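Local coordinates for protein PnpC (Pseudomonas putida, PDB 3N9T) that probably catalyses the intradiol ring cleavage of hydroxyquinol at a ferric iron centre, as a dimer that binds phospholipid in its helical region, at residues Q51-F54 with E55-F59; Q73-I76 with L77-D80; P26-K29 with Q30-S34. One frame throughout, in Å; residues are numbered along the deposited sequence.

Contact 1 (Q51-F54 with E55-F59); sequences QEWF and EGIRF. With HGX (1-heptadecanoyl-2-tridecanoyl-3-glycerol-phosphonyl choline), chain B.
Trp53 O accepts the amide of Ile57 at 2.8 Å from Ile57 N. The same i to i+4 pairing joins Gln51 to Glu55, Glu52 to Gly56 and Phe54 to Arg58, bringing side chains one turn apart alongside each other. Along the same turn as the Trp53 bond, the indole and Ile57 run side by side. Ile57 CG1 sits over the six-membered ring, 3.7 Å from its centroid and 15° off the normal, a CH-pi contact. The indole reaches this place because its CG lies anti to the backbone N (chi1 174°), which swings the ring along the helix toward the next turn. At its far rim, Trp53 CZ3 stands over the centre of the Phe54 ring. The indole NE1 is satisfied by Ser79 of the second subunit.

The phospholipid runs across another side. Trp53 CD1 meets lipid C22 at 3.6 Å, and Gly56 suits the spot where the acyl chain comes close to the backbone, since a CB there would run into C21. Farther along, Phe59 offers the face of its ring to the second acyl chain of the same lipid, with CD2 3.6 Å from C34. Trp53 and Phe59 thus give the lipid broad apolar surfaces, while Gly56 leaves room for it. The carboxylate of Glu52 turns back to Thr49 N. Helix 50-65, which carries all of this, rests Phe59 on Pro201 and Met205 of helix 201-209, while Ile57 packs against Ile76 on helix 74-81 of the second subunit.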
loop_
_atom_site.group_PDB
_atom_site.type_symbol
_atom_site.label_atom_id
_atom_site.label_comp_id
_atom_site.label_asym_id
_atom_site.label_seq_id
_atom_site.Cartn_x
_atom_site.Cartn_y
_atom_site.Cartn_z
ATOM N N GLN A 51 12.522 -0.959 -11.497
ATOM C CA GLN A 51 13.359 -0.514 -10.336
ATOM C C GLN A 51 12.496 0.331 -9.385
ATOM O O GLN A 51 12.639 0.274 -8.138
ATOM C CB GLN A 51 14.601 0.287 -10.830
ATOM C CG GLN A 51 15.516 0.856 -9.721
ATOM C CD GLN A 51 16.710 1.729 -10.235
ATOM O OE1 GLN A 51 17.861 1.645 -9.715
ATOM N NE2 GLN A 51 16.442 2.557 -11.268
ATOM N N GLU A 52 11.641 1.191 -9.949
ATOM C CA GLU A 52 10.694 1.943 -9.108
ATOM C C GLU A 52 9.707 1.020 -8.341
ATOM O O GLU A 52 9.331 1.301 -7.189
ATOM C CB GLU A 52 9.916 2.891 -10.012
ATOM C CG GLU A 52 10.887 4.024 -10.601
ATOM C CD GLU A 52 10.269 4.828 -11.678
ATOM O OE1 GLU A 52 9.244 4.387 -12.273
ATOM O OE2 GLU A 52 10.853 5.942 -11.949
ATOM N N TRP A 53 9.228 -0.027 -9.026
ATOM C CA TRP A 53 8.359 -1.022 -8.409
ATOM C C TRP A 53 9.104 -1.668 -7.226
ATOM O O TRP A 53 8.530 -1.762 -6.110
ATOM C CB TRP A 53 7.960 -2.056 -9.454
ATOM C CG TRP A 53 7.171 -3.226 -8.904
ATOM C CD1 TRP A 53 5.805 -3.286 -8.676
ATOM C CD2 TRP A 53 7.718 -4.459 -8.424
ATOM N NE1 TRP A 53 5.488 -4.507 -8.096
ATOM C CE2 TRP A 53 6.639 -5.254 -7.977
ATOM C CE3 TRP A 53 9.018 -4.996 -8.386
ATOM C CZ2 TRP A 53 6.825 -6.551 -7.463
ATOM C CZ3 TRP A 53 9.203 -6.284 -7.867
ATOM C CH2 TRP A 53 8.098 -7.040 -7.407
ATOM N N PHE A 54 10.364 -2.037 -7.426
ATOM C CA PHE A 54 11.150 -2.653 -6.350
ATOM C C PHE A 54 11.242 -1.654 -5.197
ATOM O O PHE A 54 11.175 -2.049 -4.052
ATOM C CB PHE A 54 12.597 -3.007 -6.813
ATOM C CG PHE A 54 12.747 -4.395 -7.457
ATOM C CD1 PHE A 54 12.819 -5.560 -6.663
ATOM C CD2 PHE A 54 12.846 -4.534 -8.884
ATOM C CE1 PHE A 54 12.962 -6.862 -7.293
ATOM C CE2 PHE A 54 12.991 -5.816 -9.522
ATOM C CZ PHE A 54 13.046 -6.983 -8.704
ATOM N N GLU A 55 11.450 -0.368 -5.505
ATOM C CA GLU A 55 11.471 0.672 -4.428
ATOM C C GLU A 55 10.148 0.704 -3.632
ATOM O O GLU A 55 10.158 0.646 -2.424
ATOM C CB GLU A 55 11.844 2.075 -4.980
ATOM C CG GLU A 55 11.786 3.177 -3.930
ATOM C CD GLU A 55 12.705 2.928 -2.680
ATOM O OE1 GLU A 55 13.790 2.362 -2.832
ATOM O OE2 GLU A 55 12.350 3.324 -1.545
ATOM N N GLY A 56 9.003 0.722 -4.338
ATOM C CA GLY A 56 7.678 0.679 -3.695
ATOM C C GLY A 56 7.574 -0.544 -2.833
ATOM O O GLY A 56 7.086 -0.471 -1.715
ATOM N N ILE A 57 8.025 -1.697 -3.349
ATOM C CA ILE A 57 8.008 -2.944 -2.541
ATOM C C ILE A 57 8.902 -2.799 -1.283
ATOM O O ILE A 57 8.474 -3.109 -0.173
ATOM C CB ILE A 57 8.455 -4.216 -3.384
ATOM C CG1 ILE A 57 7.390 -4.596 -4.469
ATOM C CG2 ILE A 57 8.720 -5.354 -2.477
ATOM C CD1 ILE A 57 6.065 -5.166 -3.874
ATOM N N ARG A 58 10.127 -2.319 -1.454
ATOM C CA ARG A 58 11.042 -2.185 -0.265
ATOM C C ARG A 58 10.400 -1.183 0.747
ATOM O O ARG A 58 10.400 -1.404 1.973
ATOM C CB ARG A 58 12.423 -1.638 -0.716
ATOM C CG ARG A 58 13.249 -2.654 -1.541
ATOM C CD ARG A 58 14.685 -2.135 -1.997
ATOM N NE ARG A 58 14.712 -0.740 -2.512
ATOM C CZ ARG A 58 15.003 -0.426 -3.784
ATOM N NH1 ARG A 58 15.277 -1.401 -4.660
ATOM N NH2 ARG A 58 15.051 0.818 -4.188
ATOM N N PHE A 59 9.896 -0.051 0.230
ATOM C CA PHE A 59 9.251 0.941 1.087
ATOM C C PHE A 59 8.053 0.432 1.899
ATOM O O PHE A 59 7.950 0.707 3.107
ATOM C CB PHE A 59 8.841 2.185 0.274
ATOM C CG PHE A 59 8.390 3.335 1.142
ATOM C CD1 PHE A 59 7.070 3.430 1.540
ATOM C CD2 PHE A 59 9.313 4.347 1.531
ATOM C CE1 PHE A 59 6.647 4.503 2.372
ATOM C CE2 PHE A 59 8.908 5.390 2.357
ATOM C CZ PHE A 59 7.577 5.490 2.759
HETATM O O11 HGX B . 12.304 7.776 -7.171
HETATM C C11 HGX B . 12.258 6.812 -6.471
HETATM C C12 HGX B . 11.285 5.732 -6.818
HETATM C C13 HGX B . 9.973 5.972 -6.112
HETATM C C14 HGX B . 9.188 4.713 -6.363
HETATM C C15 HGX B . 7.836 4.805 -5.774
HETATM C C16 HGX B . 7.026 3.654 -6.282
HETATM C C17 HGX B . 5.803 3.513 -5.413
HETATM C C18 HGX B . 4.801 2.675 -6.182
HETATM C C19 HGX B . 4.035 1.759 -5.253
HETATM C C20 HGX B . 3.745 0.482 -6.045
HETATM C C21 HGX B . 4.864 -0.558 -5.925
HETATM C C22 HGX B . 4.412 -1.995 -5.653
HETATM C C23 HGX B . 2.911 -2.175 -5.402
HETATM O O3 HGX B . 13.142 6.734 -5.338
HETATM C C3 HGX B . 13.927 7.851 -4.929
HETATM C C2 HGX B . 13.468 8.447 -3.605
HETATM C C1 HGX B . 14.544 9.397 -3.162
HETATM O O3P HGX B . 14.453 10.523 -4.020
HETATM O O2 HGX B . 13.344 7.487 -2.560
HETATM C C31 HGX B . 12.027 7.439 -1.913
HETATM O O31 HGX B . 11.905 7.730 -0.748
HETATM C C32 HGX B . 10.765 6.979 -2.528
HETATM C C33 HGX B . 9.783 6.963 -1.351
HETATM C C34 HGX B . 8.718 5.942 -1.648
HETATM C C35 HGX B . 7.315 6.437 -1.404
HETATM C C36 HGX B . 6.403 5.286 -1.638
HETATM C C37 HGX B . 5.132 5.567 -0.860
HETATM C C38 HGX B . 4.157 4.521 -1.316
HETATM C C39 HGX B . 3.090 4.291 -0.266
HETATM C C40 HGX B . 1.685 4.327 -0.846
HETATM C C42 HGX B . 1.180 2.962 -1.318
HETATM C C43 HGX B . -0.037 2.439 -0.533
HETATM C C44 HGX B . -0.918 3.528 0.087
HETATM C C45 HGX B . -1.052 3.284 1.588
HETATM C C46 HGX B . -1.290 4.561 2.418
HETATM C C47 HGX B . -2.542 4.403 3.275
HETATM C C48 HGX B . -2.103 3.582 4.470
HETATM O O1 HGX B . 16.871 10.921 -3.503
HETATM P P1 HGX B . 15.820 11.124 -4.599
HETATM O O4 HGX B . 16.005 10.485 -5.964
HETATM O O5 HGX B . 15.496 12.720 -4.744
HETATM C C4 HGX B . 16.525 13.641 -5.167
HETATM C C5 HGX B . 16.899 14.653 -4.073
HETATM N N1 HGX B . 18.064 14.330 -3.196
HETATM C C6 HGX B . 18.709 15.602 -2.805
HETATM C C7 HGX B . 19.091 13.465 -3.830
HETATM C C8 HGX B . 17.568 13.689 -1.962
#

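Contact 2 (Q73-I76 with L77-D80). With HGX (1-heptadecanoyl-2-tridecanoyl-3-glycerol-phosphonyl choline), chain B.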
loop_
_atom_site.group_PDB
_atom_site.type_symbol
_atom_site.label_atom_id
_atom_site.label_comp_id
_atom_site.label_asym_id
_atom_site.label_seq_id
_atom_site.Cartn_x
_atom_site.Cartn_y
_atom_site.Cartn_z
ATOM N N GLN A 73 2.807 3.255 14.742
ATOM C CA GLN A 73 2.074 2.693 13.633
ATOM C C GLN A 73 2.498 3.492 12.396
ATOM O O GLN A 73 1.946 4.559 12.116
ATOM C CB GLN A 73 0.573 2.808 13.921
ATOM C CG GLN A 73 -0.223 1.515 13.734
ATOM C CD GLN A 73 -0.011 0.905 12.366
ATOM O OE1 GLN A 73 -0.178 -0.327 12.179
ATOM N NE2 GLN A 73 0.383 1.744 11.395
ATOM N N GLU A 74 3.469 2.969 11.655
ATOM C CA GLU A 74 4.046 3.715 10.532
ATOM C C GLU A 74 3.037 3.749 9.372
ATOM O O GLU A 74 3.051 4.686 8.562
ATOM C CB GLU A 74 5.374 3.090 10.056
ATOM C CG GLU A 74 6.198 4.030 9.078
ATOM C CD GLU A 74 6.906 5.215 9.762
ATOM O OE1 GLU A 74 6.609 5.455 10.943
ATOM O OE2 GLU A 74 7.749 5.908 9.138
ATOM N N PHE A 75 2.215 2.701 9.237
ATOM C CA PHE A 75 1.180 2.754 8.158
ATOM C C PHE A 75 0.171 3.887 8.388
ATOM O O PHE A 75 -0.265 4.531 7.427
ATOM C CB PHE A 75 0.454 1.414 7.844
ATOM C CG PHE A 75 1.109 0.675 6.687
ATOM C CD1 PHE A 75 1.837 -0.479 6.923
ATOM C CD2 PHE A 75 1.084 1.215 5.356
ATOM C CE1 PHE A 75 2.569 -1.112 5.892
ATOM C CE2 PHE A 75 1.764 0.567 4.315
ATOM C CZ PHE A 75 2.520 -0.594 4.563
ATOM N N ILE A 76 -0.248 4.086 9.647
ATOM C CA ILE A 76 -1.141 5.197 9.975
ATOM C C ILE A 76 -0.419 6.511 9.681
ATOM O O ILE A 76 -0.974 7.417 9.062
ATOM C CB ILE A 76 -1.602 5.130 11.426
ATOM C CG1 ILE A 76 -2.471 3.871 11.620
ATOM C CG2 ILE A 76 -2.361 6.447 11.838
ATOM C CD1 ILE A 76 -3.192 3.775 13.008
ATOM N N LEU A 77 0.833 6.610 10.107
ATOM C CA LEU A 77 1.600 7.813 9.807
ATOM C C LEU A 77 1.709 8.053 8.315
ATOM O O LEU A 77 1.659 9.194 7.882
ATOM C CB LEU A 77 3.007 7.710 10.455
ATOM C CG LEU A 77 3.774 9.007 10.486
ATOM C CD1 LEU A 77 2.982 10.085 11.254
ATOM C CD2 LEU A 77 5.030 8.660 11.341
ATOM N N LEU A 78 1.877 6.988 7.514
ATOM C CA LEU A 78 1.886 7.142 6.034
ATOM C C LEU A 78 0.544 7.612 5.511
ATOM O O LEU A 78 0.491 8.557 4.677
ATOM C CB LEU A 78 2.277 5.788 5.365
ATOM C CG LEU A 78 2.440 5.733 3.848
ATOM C CD1 LEU A 78 3.529 6.754 3.357
ATOM C CD2 LEU A 78 2.769 4.284 3.412
ATOM N N SER A 79 -0.534 6.973 6.001
ATOM C CA SER A 79 -1.937 7.432 5.697
ATOM C C SER A 79 -2.108 8.906 6.047
ATOM O O SER A 79 -2.644 9.698 5.233
ATOM C CB SER A 79 -2.991 6.619 6.518
ATOM O OG SER A 79 -4.309 7.111 6.244
ATOM N N ASP A 80 -1.554 9.308 7.205
ATOM C CA ASP A 80 -1.725 10.719 7.652
ATOM C C ASP A 80 -0.996 11.669 6.722
ATOM O O ASP A 80 -1.579 12.640 6.289
ATOM C CB ASP A 80 -1.167 10.941 9.055
ATOM C CG ASP A 80 -1.925 10.169 10.163
ATOM O OD1 ASP A 80 -3.086 9.759 10.021
ATOM O OD2 ASP A 80 -1.339 10.059 11.245
HETATM O O11 HGX B . 12.304 7.776 -7.171
HETATM C C11 HGX B . 12.258 6.812 -6.471
HETATM C C12 HGX B . 11.285 5.732 -6.818
HETATM C C13 HGX B . 9.973 5.972 -6.112
HETATM C C14 HGX B . 9.188 4.713 -6.363
HETATM C C15 HGX B . 7.836 4.805 -5.774
HETATM C C16 HGX B . 7.026 3.654 -6.282
HETATM C C17 HGX B . 5.803 3.513 -5.413
HETATM C C18 HGX B . 4.801 2.675 -6.182
HETATM C C19 HGX B . 4.035 1.759 -5.253
HETATM C C20 HGX B . 3.745 0.482 -6.045
HETATM C C21 HGX B . 4.864 -0.558 -5.925
HETATM C C22 HGX B . 4.412 -1.995 -5.653
HETATM C C23 HGX B . 2.911 -2.175 -5.402
HETATM O O3 HGX B . 13.142 6.734 -5.338
HETATM C C3 HGX B . 13.927 7.851 -4.929
HETATM C C2 HGX B . 13.468 8.447 -3.605
HETATM C C1 HGX B . 14.544 9.397 -3.162
HETATM O O3P HGX B . 14.453 10.523 -4.020
HETATM O O2 HGX B . 13.344 7.487 -2.560
HETATM C C31 HGX B . 12.027 7.439 -1.913
HETATM O O31 HGX B . 11.905 7.730 -0.748
HETATM C C32 HGX B . 10.765 6.979 -2.528
HETATM C C33 HGX B . 9.783 6.963 -1.351
HETATM C C34 HGX B . 8.718 5.942 -1.648
HETATM C C35 HGX B . 7.315 6.437 -1.404
HETATM C C36 HGX B . 6.403 5.286 -1.638
HETATM C C37 HGX B . 5.132 5.567 -0.860
HETATM C C38 HGX B . 4.157 4.521 -1.316
HETATM C C39 HGX B . 3.090 4.291 -0.266
HETATM C C40 HGX B . 1.685 4.327 -0.846
HETATM C C42 HGX B . 1.180 2.962 -1.318
HETATM C C43 HGX B . -0.037 2.439 -0.533
HETATM C C44 HGX B . -0.918 3.528 0.087
HETATM C C45 HGX B . -1.052 3.284 1.588
HETATM C C46 HGX B . -1.290 4.561 2.418
HETATM C C47 HGX B . -2.542 4.403 3.275
HETATM C C48 HGX B . -2.103 3.582 4.470
HETATM O O1 HGX B . 16.871 10.921 -3.503
HETATM P P1 HGX B . 15.820 11.124 -4.599
HETATM O O4 HGX B . 16.005 10.485 -5.964
HETATM O O5 HGX B . 15.496 12.720 -4.744
HETATM C C4 HGX B . 16.525 13.641 -5.167
HETATM C C5 HGX B . 16.899 14.653 -4.073
HETATM N N1 HGX B . 18.064 14.330 -3.196
HETATM C C6 HGX B . 18.709 15.602 -2.805
HETATM C C7 HGX B . 19.091 13.465 -3.830
HETATM C C8 HGX B . 17.568 13.689 -1.962
#
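Ile76 O receives the amide of Asp80, with Asp80 N 2.7 Å away. Three more bonds of the same kind satisfy the first turn: Leu77 N to Gln73 O, Leu78 N to Glu74 O at 2.8 Å, and Ser79 N to Phe75 O. Gln73 is the N-cap residue, so its carbonyl opens the series. Glu74, bent at chi2 (75°), has both carboxylate oxygens occupied: OE1 by a salt bridge to Arg72, OE2 by Val202 N. That bend also lays OE1 3.6 Å from Leu77 CD2.

Helix 74-81 belongs to the helical N-terminal part of this catechol-dioxygenase-like enzyme, where here the two subunits meet and lipid is bound. Ser79, whose small hydroxyl can pair with more than one neighbour, has OG hydrogen-bonded to Ser85 OG. Asp80 OD1 takes up the same Ser85 hydroxyl, while its carboxylate lies beside Ile76, OD2 3.8 Å from CG2. Exchanging Asp80 for an alanine would probably leave Ser85 OG without its carboxylate mate and freer to turn.

On the apolar side Phe75 and Leu78 lie alongside each other, with Phe75 CE2 4.0 Å from Leu78 CD2; both are purely hydrocarbon, as suits residues facing acyl carbons. That methyl of Leu78 also touches lipid C39 at 3.7 Å, and Ser79 CB meets the end of the same acyl chain, C48.

Contact 3 (P26-K29 with Q30-S34); sequences PRFK and QIMQS. With HGX (1-heptadecanoyl-2-tridecanoyl-3-glycerol-phosphonyl choline), chain C.
Phe28 and Met32 carry the apolar side of this helix start. Met32 CG lies over one face of the Phe28 ring, 3.6 Å from its centroid and 20° off the normal, a CH-pi contact. The sulfur follows at a slant: SD is 4.6 Å from that centroid, a Met-aromatic contact, and 3.8 Å from lipid C35. Two successive bends (chi2 -47°, chi3 -63°) fold the thioether back so that it can serve both ring and lipid, a use that suits a flexible, polarisable side chain. The Phe28 ring itself reaches the lipid at C32 through CE1.

A second cluster is polar. Arg27 NH1 donates to Gln30 OE1 at 2.9 Å; the oxygen lies near the guanidinium plane, yet the donor stands above the amide plane rather than on a lone pair. Over one guanidinium face sits Ile31 CG1, and Ile31 CD1 reaches 3.6 Å from Arg27 NE. Lys29 and Gln33 cross one turn apart, with Lys29 CE 3.2 Å from Gln33 OE1.

Outside this shell, the guanidinium is also held by the second subunit: NH2 forms a salt bridge with Glu52 of the second subunit, and NH1 bonds Val46 O of the second subunit. Arginine suits the place because its several N-H groups can meet these acceptors at once. Gln33 NE2 is bound by Val17 O and Glu21 OE2. Asn25 accepts the amide of Arg27 through OD1, and its ND2 bonds the lipid.

Backbone bonds such as Met32 N to Phe28 O (2.9 Å) fix the spacing. This is the opening of helix 26-46, in the helical N-terminal region; as in catechol 1,2-dioxygenases, the dimer here pairs around a phospholipid-binding tunnel.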
loop_
_atom_site.group_PDB
_atom_site.type_symbol
_atom_site.label_atom_id
_atom_site.label_comp_id
_atom_site.label_asym_id
_atom_site.label_seq_id
_atom_site.Cartn_x
_atom_site.Cartn_y
_atom_site.Cartn_z
ATOM N N PRO A 26 -20.522 -8.003 -1.517
ATOM C CA PRO A 26 -20.455 -7.062 -2.645
ATOM C C PRO A 26 -19.771 -5.757 -2.301
ATOM O O PRO A 26 -19.302 -5.102 -3.194
ATOM C CB PRO A 26 -21.919 -6.796 -3.026
ATOM C CG PRO A 26 -22.751 -7.414 -1.988
ATOM C CD PRO A 26 -21.899 -8.187 -1.001
ATOM N N ARG A 27 -19.728 -5.385 -1.030
ATOM C CA ARG A 27 -18.947 -4.226 -0.610
ATOM C C ARG A 27 -17.429 -4.470 -0.794
ATOM O O ARG A 27 -16.718 -3.640 -1.285
ATOM C CB ARG A 27 -19.183 -3.919 0.871
ATOM C CG ARG A 27 -18.270 -2.746 1.387
ATOM C CD ARG A 27 -18.557 -1.449 0.538
ATOM N NE ARG A 27 -17.860 -0.293 1.172
ATOM C CZ ARG A 27 -17.817 0.925 0.687
ATOM N NH1 ARG A 27 -18.360 1.204 -0.497
ATOM N NH2 ARG A 27 -17.154 1.870 1.377
ATOM N N PHE A 28 -16.973 -5.640 -0.377
ATOM C CA PHE A 28 -15.589 -6.031 -0.573
ATOM C C PHE A 28 -15.257 -6.092 -2.063
ATOM O O PHE A 28 -14.211 -5.598 -2.513
ATOM C CB PHE A 28 -15.345 -7.407 0.062
ATOM C CG PHE A 28 -13.931 -7.890 -0.116
ATOM C CD1 PHE A 28 -12.903 -7.362 0.688
ATOM C CD2 PHE A 28 -13.626 -8.802 -1.082
ATOM C CE1 PHE A 28 -11.579 -7.777 0.555
ATOM C CE2 PHE A 28 -12.270 -9.239 -1.264
ATOM C CZ PHE A 28 -11.276 -8.750 -0.436
ATOM N N LYS A 29 -16.136 -6.724 -2.841
ATOM C CA LYS A 29 -16.022 -6.633 -4.303
ATOM C C LYS A 29 -15.858 -5.198 -4.809
ATOM O O LYS A 29 -14.933 -4.886 -5.587
ATOM C CB LYS A 29 -17.246 -7.254 -5.005
ATOM C CG LYS A 29 -17.150 -7.140 -6.542
ATOM C CD LYS A 29 -18.356 -7.800 -7.230
ATOM C CE LYS A 29 -18.584 -7.065 -8.514
ATOM N NZ LYS A 29 -20.037 -6.897 -8.894
ATOM N N GLN A 30 -16.831 -4.341 -4.476
ATOM C CA GLN A 30 -16.761 -2.911 -4.810
ATOM C C GLN A 30 -15.397 -2.288 -4.459
ATOM O O GLN A 30 -14.766 -1.614 -5.281
ATOM C CB GLN A 30 -17.813 -2.110 -4.019
ATOM C CG GLN A 30 -17.797 -0.579 -4.464
ATOM C CD GLN A 30 -18.829 0.224 -3.702
ATOM O OE1 GLN A 30 -19.410 -0.265 -2.751
ATOM N NE2 GLN A 30 -19.027 1.462 -4.098
ATOM N N ILE A 31 -14.970 -2.480 -3.214
ATOM C CA ILE A 31 -13.728 -1.828 -2.784
ATOM C C ILE A 31 -12.525 -2.373 -3.596
ATOM O O ILE A 31 -11.703 -1.601 -4.092
ATOM C CB ILE A 31 -13.495 -2.069 -1.300
ATOM C CG1 ILE A 31 -14.487 -1.201 -0.465
ATOM C CG2 ILE A 31 -12.078 -1.667 -0.942
ATOM C CD1 ILE A 31 -14.494 -1.588 1.045
ATOM N N MET A 32 -12.418 -3.705 -3.704
ATOM C CA MET A 32 -11.240 -4.283 -4.378
ATOM C C MET A 32 -11.230 -3.960 -5.887
ATOM O O MET A 32 -10.174 -3.719 -6.454
ATOM C CB MET A 32 -11.194 -5.778 -4.162
ATOM C CG MET A 32 -10.892 -6.213 -2.667
ATOM S SD MET A 32 -9.482 -5.314 -1.913
ATOM C CE MET A 32 -8.119 -5.840 -2.955
ATOM N N GLN A 33 -12.384 -3.960 -6.555
ATOM C CA GLN A 33 -12.360 -3.578 -7.972
ATOM C C GLN A 33 -11.943 -2.148 -8.193
ATOM O O GLN A 33 -11.194 -1.840 -9.140
ATOM C CB GLN A 33 -13.679 -3.914 -8.699
ATOM C CG GLN A 33 -13.909 -5.458 -8.728
ATOM C CD GLN A 33 -15.105 -5.886 -9.593
ATOM O OE1 GLN A 33 -16.175 -5.262 -9.563
ATOM N NE2 GLN A 33 -14.914 -6.966 -10.345
ATOM N N SER A 34 -12.429 -1.251 -7.347
ATOM C CA SER A 34 -11.990 0.117 -7.385
ATOM C C SER A 34 -10.505 0.279 -7.074
ATOM O O SER A 34 -9.765 1.003 -7.773
ATOM C CB SER A 34 -12.783 0.946 -6.354
ATOM O OG SER A 34 -12.480 2.283 -6.543
HETATM O O11 HGX C . -14.741 -5.628 3.782
HETATM C C11 HGX C . -13.737 -5.508 4.414
HETATM C C12 HGX C . -13.036 -4.189 4.384
HETATM C C13 HGX C . -12.016 -4.171 3.272
HETATM C C14 HGX C . -11.244 -2.901 3.504
HETATM C C15 HGX C . -10.223 -2.701 2.455
HETATM C C16 HGX C . -9.684 -1.312 2.587
HETATM C C17 HGX C . -8.401 -1.223 1.800
HETATM C C18 HGX C . -8.118 0.248 1.571
HETATM C C19 HGX C . -6.633 0.531 1.641
HETATM C C20 HGX C . -6.486 1.934 2.234
HETATM C C21 HGX C . -6.419 1.928 3.764
HETATM C C22 HGX C . -5.323 2.798 4.387
HETATM C C23 HGX C . -4.358 3.450 3.391
HETATM O O3 HGX C . -13.259 -6.631 5.177
HETATM C C3 HGX C . -13.844 -7.924 5.044
HETATM C C2 HGX C . -12.924 -8.927 4.362
HETATM C C1 HGX C . -13.539 -10.283 4.559
HETATM O O3P HGX C . -14.675 -10.327 3.711
HETATM O O2 HGX C . -11.627 -9.001 4.948
HETATM C C31 HGX C . -10.512 -8.774 4.020
HETATM O O31 HGX C . -9.721 -9.655 3.785
HETATM C C32 HGX C . -10.173 -7.501 3.351
HETATM C C33 HGX C . -8.830 -7.803 2.676
HETATM C C34 HGX C . -8.077 -6.507 2.539
HETATM C C35 HGX C . -7.483 -6.289 1.171
HETATM C C36 HGX C . -6.691 -5.033 1.238
HETATM C C37 HGX C . -5.655 -5.106 0.132
HETATM C C38 HGX C . -5.051 -3.733 0.073
HETATM C C39 HGX C . -3.662 -3.787 -0.530
HETATM C C40 HGX C . -3.467 -2.757 -1.631
HETATM C C42 HGX C . -2.939 -1.412 -1.128
HETATM C C43 HGX C . -1.541 -1.048 -1.662
HETATM C C44 HGX C . -1.188 -1.672 -3.015
HETATM C C45 HGX C . 0.115 -2.458 -2.891
HETATM C C46 HGX C . 0.241 -3.635 -3.878
HETATM C C47 HGX C . 1.534 -3.515 -4.675
HETATM C C48 HGX C . 2.618 -4.036 -3.753
HETATM O O1 HGX C . -15.591 -12.050 5.283
HETATM P P1 HGX C . -16.025 -10.944 4.315
HETATM O O4 HGX C . -16.829 -9.758 4.818
HETATM O O5 HGX C . -16.742 -11.622 3.011
HETATM C C4 HGX C . -17.971 -12.366 3.156
HETATM C C5 HGX C . -17.805 -13.855 2.814
HETATM N N1 HGX C . -17.531 -14.801 3.938
HETATM C C6 HGX C . -18.139 -16.104 3.598
HETATM C C7 HGX C . -18.069 -14.367 5.252
HETATM C C8 HGX C . -16.072 -15.007 4.041
#

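How the contacts relate
Contacts 1 and 2 lie on successive helices, their centres 18 Å apart, and touch where Phe59 CE1 meets Leu78 CD1 at 4.0 Å; both line the same lipid. Contact 3 stands apart, its nearest atoms about 14 Å from either, and packs on a second lipid. The second subunit touches all three, so that the dimer joins contact 3 to contact 1 and contact 1 to contact 2. Contact 2 is the nearest of these to the iron site, with the Leu77 side chain about 9 Å from that of Tyr194 and Asp80 about 10 Å from that of His220, so helix 74-81 lies between the lipid region and the iron site, while contacts 1 and 3 lie farther away.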